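Local structure of putative alpha-galactosidase (Bacteroides fragilis, 4NZJ) at residues D143-P148 with A210-D215; C196-Y199 with T204-K207; E260-A265 with S307-P312; L429-N432 with S438-Q441; L459-A464 with K469-G474. The protein probably hydrolyses terminal, non-reducing alpha-D-galactose residues in alpha-D-galactosides, as a member of glycoside hydrolase family 27. All coordinates share one frame; numbering follows the deposited sequence. Where two conformers were deposited one is given.

Past the N-terminal Ig-like domain, the chain enters the TIM barrel, where contact 1 joins the loop after strand 138-140 to the end of helix 202-212. Contact 2 falls within the span that contact 1 closes and uses the same helix nearer its start; the two touch where Q146 and L147 meet C196. Contact 3 follows later in the barrel, its centre about 27 Å from that of contact 1, and joins the approaches to strands 272-274 and 315-317. In the C-terminal beta sandwich, contact 4 closes a short loop after strand 425-430, and contact 5 a tighter one between strands 458-463 and 468-473. These last two follow in series and adjoin, with no crossing among the five.

Contact 1: D143-P148 with A210-D215; sequences DFWQLP and ASWGVD
Two residues before W145, which meets W212 across the contact, D143 OD1 is gripped twice: it accepts F144 N at 2.9 Å and is also bonded to T191 OG1. The F144 bond is bent, 131° at the hydrogen, and arrives on the anti side, tilted out of the carboxylate plane. The other oxygen, D143 OD2, bonds G193 N and a glycerol, probably from the crystallisation liquor. The contact itself is purely apolar and small, 74 Å² in all. W145 CH2 lies 3.7 Å from W212 CZ3, meeting the W212 ring at its edge and near its plane. The six-membered rings stand at 82° to each other with centroids 5.6 Å apart, an oblique pair. W145 points this way because CG sits between its own backbone N and carbonyl carbon (chi1 63°); the indole is fixed further by NE1, which bonds Y184 O, and by Q146 CB against one face. Just beyond W212, G213 has positive phi and ends the helix in a Schellman motif. W145 thus fills the space between strand 180-186, touching I183, and helix 202-212, touching F209, while W212 projects from the end of that helix onto I158 in the loop between strand 138-140 and helix 166-176.

Contact 2: C196-Y199 with T204-K207; sequences CGSY and TDAK
S198 and D205 carry nearly all of this small, buried contact through one polar bond. S198 OG donates to D205 OD2 at 2.6 Å, a short bond made to the anti lone pair, the one pointing away from the second carboxylate oxygen. Both side chains point at the opposite segment from backbones whose CA atoms are 6.6 Å apart, so a single hydroxyl and a single carboxylate bridge the gap. In S198 the OG sits beside the backbone N, anti to the carbonyl carbon (chi1 -66°), which aims the hydroxyl at the carboxylate. S198 CB is also close, 3.1 Å from D205 OD2.

The other carboxylate oxygen has a charged partner. D205 OD1 forms a salt bridge with R150 NH1, and R150 NH2 bonds G197 O, so one guanidinium group joins the helix residue to the loop that faces it. S198 OG has a further hydrogen bond to S185 OG.

Backbone bonds hold the loop itself in place: S198 pairs with D186, the last residue of strand 180-186, and just after it Y199 pairs with A188 and G197 with E189. Helix 228-243 backs the contact, M238 against S198, and A241 and L242 against A206.

The carboxylate therefore has a different partner at each oxygen, a neutral hydroxyl donor at OD2 and an arginine at OD1. Such a buried group, lying in the first turn of helix 202-212, would be expected to remain ionised, its charge balanced by R150 and probably eased by the helix dipole.

Contact 3: E260-A265 with S307-P312; sequences EPWKWA and SEYAGP
W262 and Y309 make most of this contact, and the residues before W262 in the chain support it from behind. The CA of E260 rests over the centre of the W262 ring, 3.7 Å above its plane, covering the indole face turned away from Y309. E260 OE2 receives K263 NZ in a salt bridge of 3.0 Å, met from above the carboxylate plane, and E260 OE1 has a second charged partner in R228. P261 O accepts from both W264 N and A265 N where the chain coils helically.

W262 provides the main contact. Its CG is placed between the backbone N and the carbonyl carbon (chi1 45°), which swings the indole toward Y309: CD1 sits over one face of the phenol ring, 3.5 Å from Y309 CE2. The five-membered ring and the phenol are set obliquely, tilted by 48° with centroids 4.7 Å apart. W262 O lies 3.5 Å from Y309 CD1. The far face of Y309 is covered within its own segment by E308 CG, so the phenol lies between W262 CD1 and the E308 side chain.

K263 comes next, extended beyond CG, and brings CE to 3.6 Å from Y309 OH.

W262 also touches W273 and N316, on adjacent strands of the parallel barrel. The arrangement joins two connections of the TIM barrel: a short coiled piece of chain between strands 250-254 and 272-274 meets the 3-10 turn leading into strand 315-317.

Contact 4: L429-N432 with S438-Q441; sequences LNEN and SFEQ
The backbones of E431 and F439 come to 7.5 Å between CA atoms, too far for direct pairing, with the chain near the end of strand 425-430 on one side and an irregular turn before strand 441-444 on the other. F439 spans the interval. Its ring lies obliquely against the main chain at the strand end, CZ touching N430 C at 3.5 Å and CE1 lying 3.6 Å from N430 O, while L429 CB flanks CZ at 4.3 Å. With CG beside the backbone N (chi1 -82°), the phenyl is directed straight at this piece of chain.

The exposed E431 borders the ring. Its CG meets F439 CD1 at 3.9 Å, and the extended side chain passes obliquely, its carboxylate almost perpendicular to the ring plane. Beyond the ring a water joins the two segments: in the conformer given it donates to E431 OE2 at 3.0 Å, and it accepts from F439 N at 2.9 Å.

The side chain of N430 starts away from F439 and shapes the turn instead. Its OD1 takes N432 N at 2.7 Å in the carbonyl plane, on a lone pair, forming an Asx turn near the end of the strand.

Further in, F439 meets F473 edge-to-face, and K457 touches both E431 and F439. Backbone bonds from L429 to L459 and from Q441 to G474 tie the two segments to strand 458-463 and to the end of strand 468-473.

The contact divides in two: a buried aromatic ring set against peptide groups without direct hydrogen bonds, and an exposed margin where one water satisfies F439 N and can link it to a carboxylate.

Contact 5: L459-A464 with K469-G474; sequences LIVKLA and KVYIFG
K469 and L463 lie where two strands of the C-terminal beta sandwich face each other, one from each sheet, joined by a short turn. The strands run nearly antiparallel, at 155°, with axes 9.0 Å apart, so side chains rather than backbone bonds fill the space between them. K469 begins the sequence: its stem passes L463, with CG 3.7 Å from L463 CD2, and the fully extended chain carries NZ to K462 O at 2.9 Å, in the carbonyl plane. A water that accepts from K469 NZ also accepts from K462 N, so K469 NZ binds K462 O directly and is linked to K462 N through the water.

Y471, two residues on, points into the same space. The V461 methyls approach its phenol end, CG1 coming to 3.5 Å from Y471 OH, and a second water connects that hydroxyl with I460 O. L459 CD2 lies over one face of the ring in a CH-pi contact, 3.9 Å from the centroid and 24° off the normal. L459 reaches there with CG beside its carbonyl carbon (chi1 -179°).

F473 completes the row. Its CZ comes within 4.0 Å of L459 CD2, the same methyl that covers Y471.

Contact 1: D143-P148 with A210-D215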
# COMPACT_ATOMS: atom_id res chain seq x y z
N ASP A 143 7.01 11.56 11.55
CA ASP A 143 7.96 12.10 12.54
C ASP A 143 7.30 13.20 13.39
O ASP A 143 6.28 13.78 13.01
CB ASP A 143 9.18 12.65 11.77
CG ASP A 143 10.47 12.71 12.59
OD1 ASP A 143 10.49 12.45 13.81
OD2 ASP A 143 11.50 13.03 11.95
N PHE A 144 7.90 13.48 14.55
CA PHE A 144 7.48 14.57 15.45
C PHE A 144 6.19 14.34 16.25
O PHE A 144 5.63 15.29 16.80
CB PHE A 144 7.36 15.93 14.73
CG PHE A 144 8.65 16.45 14.16
CD1 PHE A 144 9.02 16.14 12.87
CD2 PHE A 144 9.45 17.31 14.90
CE1 PHE A 144 10.19 16.66 12.32
CE2 PHE A 144 10.62 17.82 14.37
CZ PHE A 144 10.99 17.49 13.08
N TRP A 145 5.72 13.10 16.35
CA TRP A 145 4.66 12.77 17.32
C TRP A 145 5.22 12.77 18.75
O TRP A 145 4.48 12.93 19.72
CB TRP A 145 4.00 11.42 17.01
CG TRP A 145 4.95 10.27 17.11
CD1 TRP A 145 5.68 9.72 16.10
CD2 TRP A 145 5.27 9.53 18.29
NE1 TRP A 145 6.45 8.69 16.58
CE2 TRP A 145 6.22 8.56 17.93
CE3 TRP A 145 4.86 9.62 19.63
CZ2 TRP A 145 6.75 7.66 18.85
CZ3 TRP A 145 5.39 8.72 20.54
CH2 TRP A 145 6.33 7.76 20.15
N GLN A 146 6.53 12.58 18.86
CA GLN A 146 7.24 12.50 20.13
C GLN A 146 8.08 13.75 20.40
O GLN A 146 8.39 14.51 19.47
CB GLN A 146 8.14 11.26 20.15
CG GLN A 146 9.39 11.30 19.26
CD GLN A 146 9.12 10.88 17.82
OE1 GLN A 146 8.31 11.50 17.11
NE2 GLN A 146 9.79 9.81 17.38
N LEU A 147 8.46 13.94 21.66
CA LEU A 147 9.29 15.07 22.06
C LEU A 147 10.76 14.80 21.74
O LEU A 147 11.15 13.66 21.46
CB LEU A 147 9.11 15.36 23.56
CG LEU A 147 7.69 15.75 23.99
CD1 LEU A 147 7.67 16.04 25.48
CD2 LEU A 147 7.18 16.95 23.21
N PRO A 148 11.59 15.86 21.75
CA PRO A 148 13.00 15.71 21.39
C PRO A 148 13.79 14.70 22.23
O PRO A 148 14.61 13.98 21.69
CB PRO A 148 13.57 17.12 21.59
CG PRO A 148 12.41 18.02 21.36
CD PRO A 148 11.21 17.28 21.88
N ALA A 210 2.88 -1.30 21.07
CA ALA A 210 1.87 -2.35 21.17
C ALA A 210 0.78 -1.99 22.19
O ALA A 210 -0.41 -2.19 21.93
CB ALA A 210 2.50 -3.69 21.51
N SER A 211 1.19 -1.43 23.33
CA SER A 211 0.22 -1.01 24.35
C SER A 211 -0.74 0.07 23.83
O SER A 211 -1.89 0.16 24.28
CB SER A 211 0.92 -0.55 25.64
OG SER A 211 1.46 0.75 25.51
N TRP A 212 -0.26 0.88 22.89
CA TRP A 212 -1.09 1.94 22.30
C TRP A 212 -1.97 1.44 21.16
O TRP A 212 -2.83 2.18 20.68
CB TRP A 212 -0.22 3.08 21.78
CG TRP A 212 0.65 3.70 22.81
CD1 TRP A 212 0.47 3.68 24.16
CD2 TRP A 212 1.84 4.46 22.57
NE1 TRP A 212 1.49 4.38 24.78
CE2 TRP A 212 2.34 4.85 23.82
CE3 TRP A 212 2.53 4.82 21.41
CZ2 TRP A 212 3.51 5.61 23.95
CZ3 TRP A 212 3.69 5.57 21.53
CH2 TRP A 212 4.17 5.95 22.79
N GLY A 213 -1.73 0.21 20.70
CA GLY A 213 -2.51 -0.37 19.61
C GLY A 213 -1.95 -0.09 18.22
O GLY A 213 -2.68 -0.16 17.23
N VAL A 214 -0.66 0.22 18.15
CA VAL A 214 0.01 0.45 16.87
C VAL A 214 0.02 -0.84 16.03
O VAL A 214 0.20 -1.94 16.56
CB VAL A 214 1.44 0.95 17.11
CG1 VAL A 214 2.28 0.91 15.84
CG2 VAL A 214 1.41 2.36 17.69
N ASP A 215 -0.18 -0.67 14.73
CA ASP A 215 -0.27 -1.78 13.78
C ASP A 215 0.86 -1.80 12.74
O ASP A 215 1.02 -2.77 12.02
CB ASP A 215 -1.61 -1.68 13.05
CG ASP A 215 -2.78 -1.68 14.00
OD1 ASP A 215 -2.97 -2.70 14.70
OD2 ASP A 215 -3.51 -0.66 14.08

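Contact 2: C196-Y199 with T204-K207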
# COMPACT_ATOMS: atom_id res chain seq x y z
N CYS A 196 13.19 12.22 19.46
CA CYS A 196 13.79 11.02 20.04
C CYS A 196 13.56 9.77 19.19
O CYS A 196 12.44 9.50 18.77
CB CYS A 196 13.25 10.78 21.44
SG CYS A 196 14.27 9.62 22.37
N GLY A 197 14.64 9.02 18.93
CA GLY A 197 14.56 7.73 18.25
C GLY A 197 14.69 6.56 19.23
O GLY A 197 14.75 6.76 20.44
N SER A 198 14.79 5.34 18.69
CA SER A 198 14.66 4.12 19.49
C SER A 198 15.94 3.31 19.71
O SER A 198 15.91 2.27 20.38
CB SER A 198 13.62 3.20 18.85
OG SER A 198 12.33 3.76 18.89
N TYR A 199 17.07 3.74 19.15
CA TYR A 199 18.29 2.96 19.28
C TYR A 199 18.65 2.70 20.75
O TYR A 199 18.78 3.64 21.54
CB TYR A 199 19.45 3.63 18.55
CG TYR A 199 20.74 2.85 18.66
CD1 TYR A 199 20.83 1.57 18.13
CD2 TYR A 199 21.85 3.38 19.29
CE1 TYR A 199 22.00 0.84 18.22
CE2 TYR A 199 23.03 2.65 19.39
CZ TYR A 199 23.09 1.38 18.85
OH TYR A 199 24.25 0.66 18.94
N THR A 204 11.62 -1.56 24.88
CA THR A 204 10.72 -0.61 25.54
C THR A 204 9.78 0.06 24.54
O THR A 204 8.57 0.13 24.75
CB THR A 204 11.51 0.48 26.29
OG1 THR A 204 12.29 -0.12 27.33
CG2 THR A 204 10.57 1.52 26.91
N ASP A 205 10.35 0.55 23.45
CA ASP A 205 9.55 1.31 22.49
C ASP A 205 8.51 0.43 21.81
O ASP A 205 7.35 0.82 21.68
CB ASP A 205 10.45 2.03 21.50
CG ASP A 205 11.28 3.13 22.15
OD1 ASP A 205 11.13 3.36 23.37
OD2 ASP A 205 12.08 3.77 21.44
N ALA A 206 8.91 -0.78 21.41
CA ALA A 206 7.98 -1.72 20.79
C ALA A 206 6.83 -2.07 21.73
O ALA A 206 5.67 -2.12 21.30
CB ALA A 206 8.72 -2.98 20.36
N LYS A 207 7.14 -2.29 23.00
CA LYS A 207 6.10 -2.62 23.99
C LYS A 207 5.15 -1.44 24.17
O LYS A 207 3.94 -1.64 24.32
CB LYS A 207 6.72 -3.02 25.33
CG LYS A 207 7.36 -4.40 25.31
CD LYS A 207 6.32 -5.48 25.04
CE LYS A 207 6.96 -6.85 24.88
NZ LYS A 207 8.04 -7.08 25.88

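Contact 3: E260-A265 with S307-P312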
# COMPACT_ATOMS: atom_id res chain seq x y z
N GLU A 260 21.21 -2.21 -0.26
CA GLU A 260 20.49 -3.32 -0.92
C GLU A 260 19.53 -4.03 0.04
O GLU A 260 19.62 -5.24 0.25
CB GLU A 260 21.48 -4.36 -1.48
CG GLU A 260 22.55 -3.84 -2.43
CD GLU A 260 23.40 -4.97 -2.99
OE1 GLU A 260 24.14 -5.62 -2.23
OE2 GLU A 260 23.31 -5.23 -4.21
N PRO A 261 18.59 -3.29 0.64
CA PRO A 261 17.65 -3.89 1.60
C PRO A 261 16.81 -5.02 1.02
O PRO A 261 16.33 -5.89 1.75
CB PRO A 261 16.75 -2.70 1.99
CG PRO A 261 16.82 -1.80 0.80
CD PRO A 261 18.25 -1.88 0.37
N TRP A 262 16.62 -5.02 -0.30
CA TRP A 262 15.93 -6.13 -0.96
C TRP A 262 16.61 -7.48 -0.73
O TRP A 262 15.97 -8.52 -0.87
CB TRP A 262 15.75 -5.86 -2.45
CG TRP A 262 16.96 -5.31 -3.16
CD1 TRP A 262 17.92 -6.02 -3.82
CD2 TRP A 262 17.32 -3.93 -3.30
NE1 TRP A 262 18.86 -5.17 -4.34
CE2 TRP A 262 18.52 -3.88 -4.04
CE3 TRP A 262 16.75 -2.73 -2.86
CZ2 TRP A 262 19.15 -2.68 -4.36
CZ3 TRP A 262 17.38 -1.54 -3.17
CH2 TRP A 262 18.57 -1.53 -3.91
N LYS A 263 17.90 -7.47 -0.36
CA LYS A 263 18.64 -8.71 -0.07
C LYS A 263 18.58 -9.16 1.39
O LYS A 263 18.95 -10.29 1.69
CB LYS A 263 20.10 -8.56 -0.50
CG LYS A 263 20.22 -8.29 -1.98
CD LYS A 263 21.64 -8.37 -2.50
CE LYS A 263 21.63 -8.37 -4.02
NZ LYS A 263 22.99 -8.19 -4.60
N TRP A 264 18.12 -8.30 2.30
CA TRP A 264 18.13 -8.66 3.73
C TRP A 264 16.93 -8.20 4.58
O TRP A 264 16.77 -8.70 5.70
CB TRP A 264 19.42 -8.14 4.39
CG TRP A 264 19.67 -6.66 4.23
CD1 TRP A 264 20.51 -6.07 3.33
CD2 TRP A 264 19.12 -5.60 5.02
NE1 TRP A 264 20.50 -4.71 3.50
CE2 TRP A 264 19.67 -4.39 4.54
CE3 TRP A 264 18.22 -5.55 6.10
CZ2 TRP A 264 19.33 -3.15 5.08
CZ3 TRP A 264 17.90 -4.31 6.64
CH2 TRP A 264 18.45 -3.12 6.12
N ALA A 265 16.13 -7.26 4.11
CA ALA A 265 15.10 -6.67 4.98
C ALA A 265 14.06 -7.70 5.40
O ALA A 265 13.66 -7.74 6.56
CB ALA A 265 14.43 -5.47 4.31
N SER A 307 12.29 -7.10 -9.15
CA SER A 307 11.08 -7.91 -9.04
C SER A 307 11.29 -9.22 -8.28
O SER A 307 10.42 -9.64 -7.53
CB SER A 307 10.50 -8.18 -10.43
OG SER A 307 11.44 -8.81 -11.27
N GLU A 308 12.44 -9.87 -8.47
CA GLU A 308 12.68 -11.17 -7.83
C GLU A 308 12.67 -11.13 -6.30
O GLU A 308 12.47 -12.16 -5.66
CB GLU A 308 14.01 -11.77 -8.31
CG GLU A 308 15.24 -11.22 -7.61
CD GLU A 308 16.54 -11.61 -8.31
OE1 GLU A 308 16.87 -11.00 -9.36
OE2 GLU A 308 17.24 -12.51 -7.79
N TYR A 309 12.89 -9.96 -5.72
CA TYR A 309 12.99 -9.83 -4.27
C TYR A 309 11.65 -9.56 -3.59
O TYR A 309 11.57 -9.55 -2.36
CB TYR A 309 13.97 -8.71 -3.93
CG TYR A 309 15.33 -8.92 -4.55
CD1 TYR A 309 16.21 -9.87 -4.04
CD2 TYR A 309 15.73 -8.19 -5.67
CE1 TYR A 309 17.46 -10.07 -4.62
CE2 TYR A 309 16.97 -8.39 -6.25
CZ TYR A 309 17.83 -9.33 -5.72
OH TYR A 309 19.07 -9.53 -6.29
N ALA A 310 10.61 -9.34 -4.39
CA ALA A 310 9.30 -8.97 -3.86
C ALA A 310 8.33 -10.14 -3.91
O ALA A 310 8.44 -11.04 -4.74
CB ALA A 310 8.72 -7.80 -4.64
N GLY A 311 7.35 -10.08 -3.02
CA GLY A 311 6.30 -11.08 -2.96
C GLY A 311 5.51 -10.94 -1.68
O GLY A 311 5.76 -10.04 -0.88
N PRO A 312 4.54 -11.84 -1.47
CA PRO A 312 3.76 -11.79 -0.25
C PRO A 312 4.63 -11.65 0.99
O PRO A 312 5.62 -12.37 1.14
CB PRO A 312 3.01 -13.13 -0.27
CG PRO A 312 2.88 -13.44 -1.71
CD PRO A 312 4.16 -12.97 -2.33

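Contact 4: L429-N432 with S438-Q441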
# COMPACT_ATOMS: atom_id res chain seq x y z
N LEU A 429 1.03 -4.69 -29.89
CA LEU A 429 1.24 -5.94 -29.18
C LEU A 429 0.90 -7.08 -30.13
O LEU A 429 -0.13 -7.06 -30.80
CB LEU A 429 0.37 -6.02 -27.92
CG LEU A 429 0.63 -4.97 -26.84
CD1 LEU A 429 -0.39 -5.11 -25.72
CD2 LEU A 429 2.05 -5.10 -26.30
N ASN A 430 1.80 -8.06 -30.23
CA ASN A 430 1.55 -9.26 -31.02
C ASN A 430 2.09 -10.48 -30.29
O ASN A 430 2.62 -10.36 -29.18
CB ASN A 430 2.12 -9.11 -32.43
CG ASN A 430 3.62 -8.87 -32.43
OD1 ASN A 430 4.38 -9.61 -31.81
ND2 ASN A 430 4.05 -7.85 -33.16
N GLU A 431 1.96 -11.66 -30.89
CA GLU A 431 2.38 -12.90 -30.23
C GLU A 431 3.89 -12.95 -29.99
O GLU A 431 4.36 -13.75 -29.18
CB GLU A 431 1.92 -14.13 -31.01
CG GLU A 431 0.48 -14.51 -30.71
CD GLU A 431 0.05 -15.80 -31.39
OE1 GLU A 431 0.46 -16.03 -32.54
OE2 GLU A 431 -0.70 -16.58 -30.77
N ASN A 432 4.66 -12.09 -30.67
CA ASN A 432 6.10 -12.02 -30.46
C ASN A 432 6.58 -10.91 -29.52
O ASN A 432 7.77 -10.78 -29.27
CB ASN A 432 6.83 -11.90 -31.80
CG ASN A 432 6.68 -13.13 -32.66
OD1 ASN A 432 6.58 -14.25 -32.16
ND2 ASN A 432 6.68 -12.94 -33.97
N SER A 438 -1.24 -14.80 -24.14
CA SER A 438 -2.43 -15.41 -24.74
C SER A 438 -3.40 -14.37 -25.30
O SER A 438 -3.94 -13.57 -24.54
CB SER A 438 -3.14 -16.29 -23.71
OG SER A 438 -4.22 -16.99 -24.29
N PHE A 439 -3.61 -14.38 -26.62
CA PHE A 439 -4.52 -13.44 -27.29
C PHE A 439 -5.96 -13.93 -27.44
O PHE A 439 -6.80 -13.22 -27.99
CB PHE A 439 -3.97 -13.08 -28.68
CG PHE A 439 -2.92 -12.02 -28.66
CD1 PHE A 439 -1.63 -12.30 -28.21
CD2 PHE A 439 -3.21 -10.72 -29.07
CE1 PHE A 439 -0.66 -11.32 -28.17
CE2 PHE A 439 -2.23 -9.73 -29.03
CZ PHE A 439 -0.96 -10.04 -28.59
N GLU A 440 -6.25 -15.14 -26.95
CA GLU A 440 -7.60 -15.70 -27.13
C GLU A 440 -8.64 -14.94 -26.30
O GLU A 440 -9.82 -14.93 -26.64
CB GLU A 440 -7.63 -17.21 -26.81
CG GLU A 440 -7.43 -17.58 -25.35
CD GLU A 440 -7.56 -19.08 -25.11
OE1 GLU A 440 -7.49 -19.86 -26.08
OE2 GLU A 440 -7.72 -19.49 -23.94
N GLN A 441 -8.19 -14.29 -25.23
CA GLN A 441 -9.06 -13.45 -24.43
C GLN A 441 -8.29 -12.26 -23.87
O GLN A 441 -7.23 -12.43 -23.28
CB GLN A 441 -9.67 -14.27 -23.30
CG GLN A 441 -10.79 -13.55 -22.57
CD GLN A 441 -11.78 -14.51 -21.94
OE1 GLN A 441 -12.26 -15.44 -22.60
NE2 GLN A 441 -12.09 -14.30 -20.67
O HOH W 1 -2.56 -16.46 -28.38

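Contact 5: L459-A464 with K469-G474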
# COMPACT_ATOMS: atom_id res chain seq x y z
N LEU A 459 -2.84 -6.45 -31.14
CA LEU A 459 -3.59 -5.39 -30.48
C LEU A 459 -2.86 -4.07 -30.64
O LEU A 459 -1.72 -3.92 -30.20
CB LEU A 459 -3.78 -5.72 -28.99
CG LEU A 459 -4.58 -4.72 -28.16
CD1 LEU A 459 -6.01 -4.59 -28.67
CD2 LEU A 459 -4.57 -5.13 -26.70
N ILE A 460 -3.53 -3.11 -31.28
CA ILE A 460 -2.98 -1.78 -31.47
C ILE A 460 -3.30 -0.94 -30.24
O ILE A 460 -4.47 -0.77 -29.88
CB ILE A 460 -3.55 -1.10 -32.74
CG1 ILE A 460 -3.21 -1.93 -33.98
CG2 ILE A 460 -3.01 0.31 -32.88
CD1 ILE A 460 -3.83 -1.41 -35.26
N VAL A 461 -2.26 -0.44 -29.58
CA VAL A 461 -2.40 0.35 -28.37
C VAL A 461 -1.97 1.78 -28.66
O VAL A 461 -0.79 2.03 -28.95
CB VAL A 461 -1.56 -0.23 -27.22
CG1 VAL A 461 -1.67 0.62 -25.97
CG2 VAL A 461 -1.97 -1.67 -26.95
N LYS A 462 -2.92 2.71 -28.61
CA LYS A 462 -2.67 4.12 -28.87
C LYS A 462 -2.51 4.86 -27.55
O LYS A 462 -3.42 4.84 -26.71
CB LYS A 462 -3.83 4.74 -29.66
CG LYS A 462 -3.99 4.19 -31.07
CD LYS A 462 -2.80 4.57 -31.93
CE LYS A 462 -3.09 4.36 -33.41
NZ LYS A 462 -1.94 4.78 -34.26
N LEU A 463 -1.36 5.49 -27.34
CA LEU A 463 -1.06 6.15 -26.08
C LEU A 463 -0.87 7.65 -26.26
O LEU A 463 -0.13 8.09 -27.14
CB LEU A 463 0.22 5.54 -25.48
CG LEU A 463 0.16 4.04 -25.15
CD1 LEU A 463 1.54 3.49 -24.80
CD2 LEU A 463 -0.82 3.77 -24.02
N ALA A 464 -1.55 8.42 -25.42
CA ALA A 464 -1.31 9.86 -25.32
C ALA A 464 0.04 10.06 -24.62
O ALA A 464 0.59 9.11 -24.06
CB ALA A 464 -2.42 10.52 -24.52
N LYS A 469 -1.66 2.36 -20.58
CA LYS A 469 -2.86 1.54 -20.74
C LYS A 469 -2.55 0.12 -20.31
O LYS A 469 -1.47 -0.41 -20.59
CB LYS A 469 -3.37 1.56 -22.18
CG LYS A 469 -4.08 2.85 -22.54
CD LYS A 469 -4.61 2.82 -23.96
CE LYS A 469 -5.38 4.09 -24.27
NZ LYS A 469 -5.95 4.08 -25.64
N VAL A 470 -3.51 -0.49 -19.62
CA VAL A 470 -3.32 -1.81 -19.04
C VAL A 470 -4.35 -2.79 -19.59
O VAL A 470 -5.52 -2.44 -19.82
CB VAL A 470 -3.41 -1.75 -17.50
CG1 VAL A 470 -3.20 -3.13 -16.88
CG2 VAL A 470 -2.40 -0.76 -16.95
N TYR A 471 -3.90 -4.02 -19.79
CA TYR A 471 -4.69 -5.10 -20.35
C TYR A 471 -4.45 -6.37 -19.56
O TYR A 471 -3.38 -6.53 -18.96
CB TYR A 471 -4.29 -5.33 -21.81
CG TYR A 471 -4.43 -4.10 -22.67
CD1 TYR A 471 -3.41 -3.15 -22.73
CD2 TYR A 471 -5.59 -3.86 -23.40
CE1 TYR A 471 -3.54 -2.01 -23.50
CE2 TYR A 471 -5.72 -2.72 -24.18
CZ TYR A 471 -4.69 -1.80 -24.22
OH TYR A 471 -4.80 -0.66 -24.98
N ILE A 472 -5.43 -7.26 -19.52
CA ILE A 472 -5.22 -8.58 -18.92
C ILE A 472 -5.43 -9.64 -20.00
O ILE A 472 -6.51 -9.76 -20.57
CB ILE A 472 -6.15 -8.84 -17.71
CG1 ILE A 472 -5.98 -7.75 -16.66
CG2 ILE A 472 -5.84 -10.21 -17.11
CD1 ILE A 472 -6.91 -7.89 -15.47
N PHE A 473 -4.36 -10.39 -20.28
CA PHE A 473 -4.37 -11.39 -21.35
C PHE A 473 -4.61 -12.78 -20.79
O PHE A 473 -4.02 -13.17 -19.79
CB PHE A 473 -3.03 -11.37 -22.09
CG PHE A 473 -2.88 -10.24 -23.08
CD1 PHE A 473 -2.54 -8.97 -22.65
CD2 PHE A 473 -3.06 -10.45 -24.44
CE1 PHE A 473 -2.39 -7.93 -23.55
CE2 PHE A 473 -2.90 -9.42 -25.35
CZ PHE A 473 -2.57 -8.15 -24.90
N GLY A 474 -5.48 -13.54 -21.46
CA GLY A 474 -5.67 -14.96 -21.19
C GLY A 474 -7.02 -15.32 -20.61
O GLY A 474 -7.79 -14.44 -20.20
O HOH W 2 -6.27 -0.76 -27.32
O HOH W 3 -5.61 2.08 -27.88